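N-acylethanolamine-hydrolyzing acid amidase subunit alpha (Caenorhabditis elegans, PDB 6DY3) forms the alpha subunit of a lysosomal heterodimeric amidase that probably degrades fatty acid ethanolamides such as N-palmitoylethanolamine to ethanolamine and free fatty acids. Local coordinates at residues F70-E73 / I74-L78. Sequence-based numbering, arbitrary orientation.
Sequences FTTE and IQEEL
F70 and T71 meet the first turn of helix 72-85 at a helix N-cap, a good example of how one short stretch can both start a helix and fasten F70, the residue before the cap, against its first turns. T71 is the N-cap: its OG1 lies between backbone N and carbonyl carbon (chi1 68°) and accepts a weak bond from I74 N at 3.4 Å. The first i to i+4 bond follows, from Q75 N to T71 O at 2.9 Å, with T72 O and E73 O accepting from E76 N and E77 N in turn.

From the first turn, Q75 reaches back past the cap to F70, its NE2 donating to F70 O at 2.9 Å; the acceptor lies in the plane of the Q75 amide, whereas the donor stands above the F70 carbonyl plane. An alanine here would be likely to cost F70 O this donor and give the peptide before the cap more freedom to turn.

The F70 ring packs CD1 against I74 CG2, while L78 CD1 sits over one face in a CH-pi contact, 3.7 Å from the ring centroid. The ring also packs on V93 and I97 of helix 89-97 and meets F94 of the beta subunit edge-to-face. Farther out, E77 accepts a hydrogen bond from W29 NE1 and forms a salt bridge with R97 of the beta subunit. R28 NH1 bridges OE2 of E73 and OE2 of E77, probably offsetting the repulsion between these carboxylate oxygens, 4.2 Å apart.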
loop_
_atom_site.group_PDB
_atom_site.type_symbol
_atom_site.label_atom_id
_atom_site.label_comp_id
_atom_site.label_asym_id
_atom_site.label_seq_id
_atom_site.Cartn_x
_atom_site.Cartn_y
_atom_site.Cartn_z
ATOM N N PHE A 70 15.898 0.285 10.446
ATOM C CA PHE A 70 15.948 1.011 9.189
ATOM C C PHE A 70 17.391 1.242 8.765
ATOM O O PHE A 70 18.315 1.242 9.582
ATOM C CB PHE A 70 15.235 2.369 9.298
ATOM C CG PHE A 70 13.866 2.295 9.911
ATOM C CD1 PHE A 70 12.776 1.844 9.174
ATOM C CD2 PHE A 70 13.665 2.693 11.221
ATOM C CE1 PHE A 70 11.513 1.784 9.739
ATOM C CE2 PHE A 70 12.402 2.635 11.793
ATOM C CZ PHE A 70 11.326 2.181 11.051
ATOM N N THR A 71 17.569 1.444 7.462
ATOM C CA THR A 71 18.847 1.901 6.944
ATOM C C THR A 71 19.100 3.332 7.406
ATOM O O THR A 71 18.182 4.047 7.814
ATOM C CB THR A 71 18.873 1.845 5.412
ATOM O OG1 THR A 71 17.971 2.822 4.873
ATOM C CG2 THR A 71 18.479 0.471 4.910
ATOM N N THR A 72 20.365 3.753 7.342
ATOM C CA THR A 72 20.704 5.119 7.730
ATOM C C THR A 72 19.892 6.138 6.934
ATOM O O THR A 72 19.434 7.145 7.487
ATOM C CB THR A 72 22.202 5.366 7.543
ATOM O OG1 THR A 72 22.943 4.365 8.253
ATOM C CG2 THR A 72 22.598 6.739 8.068
ATOM N N GLU A 73 19.694 5.887 5.637
ATOM C CA GLU A 73 18.912 6.803 4.814
ATOM C C GLU A 73 17.510 6.979 5.381
ATOM O O GLU A 73 17.038 8.105 5.569
ATOM C CB GLU A 73 18.851 6.286 3.376
ATOM C CG GLU A 73 18.021 7.156 2.435
ATOM C CD GLU A 73 17.819 6.528 1.063
ATOM O OE1 GLU A 73 18.143 5.334 0.890
ATOM O OE2 GLU A 73 17.338 7.236 0.154
ATOM N N ILE A 74 16.827 5.869 5.667
ATOM C CA ILE A 74 15.468 5.960 6.183
ATOM C C ILE A 74 15.467 6.579 7.577
ATOM O O ILE A 74 14.521 7.284 7.952
ATOM C CB ILE A 74 14.807 4.567 6.179
ATOM C CG1 ILE A 74 14.661 4.027 4.750
ATOM C CG2 ILE A 74 13.447 4.606 6.869
ATOM C CD1 ILE A 74 13.756 4.846 3.845
ATOM N N GLN A 75 16.505 6.317 8.372
ATOM C CA GLN A 75 16.593 6.932 9.693
ATOM C C GLN A 75 16.581 8.451 9.588
ATOM O O GLN A 75 15.871 9.134 10.334
ATOM C CB GLN A 75 17.861 6.462 10.400
ATOM C CG GLN A 75 17.865 5.001 10.773
ATOM C CD GLN A 75 19.159 4.582 11.438
ATOM O OE1 GLN A 75 19.743 5.337 12.221
ATOM N NE2 GLN A 75 19.618 3.374 11.130
ATOM N N GLU A 76 17.362 9.000 8.659
ATOM C CA GLU A 76 17.442 10.448 8.539
ATOM C C GLU A 76 16.126 11.036 8.041
ATOM O O GLU A 76 15.734 12.130 8.464
ATOM C CB GLU A 76 18.597 10.823 7.614
ATOM C CG GLU A 76 19.961 10.439 8.152
ATOM C CD GLU A 76 21.080 10.733 7.171
ATOM O OE1 GLU A 76 20.868 11.529 6.227
ATOM O OE2 GLU A 76 22.179 10.163 7.340
ATOM N N GLU A 77 15.421 10.325 7.159
ATOM C CA GLU A 77 14.112 10.797 6.718
ATOM C C GLU A 77 13.143 10.866 7.889
ATOM O O GLU A 77 12.452 11.872 8.084
ATOM C CB GLU A 77 13.555 9.887 5.625
ATOM C CG GLU A 77 14.299 9.944 4.309
ATOM C CD GLU A 77 13.520 9.290 3.175
ATOM O OE1 GLU A 77 12.326 8.979 3.380
ATOM O OE2 GLU A 77 14.092 9.093 2.081
ATOM N N LEU A 78 13.082 9.797 8.685
ATOM C CA LEU A 78 12.182 9.782 9.832
ATOM C C LEU A 78 12.544 10.874 10.827
ATOM O O LEU A 78 11.659 11.545 11.372
ATOM C CB LEU A 78 12.219 8.410 10.499
ATOM C CG LEU A 78 11.605 7.272 9.680
ATOM C CD1 LEU A 78 11.970 5.927 10.291
ATOM C CD2 LEU A 78 10.082 7.427 9.572
#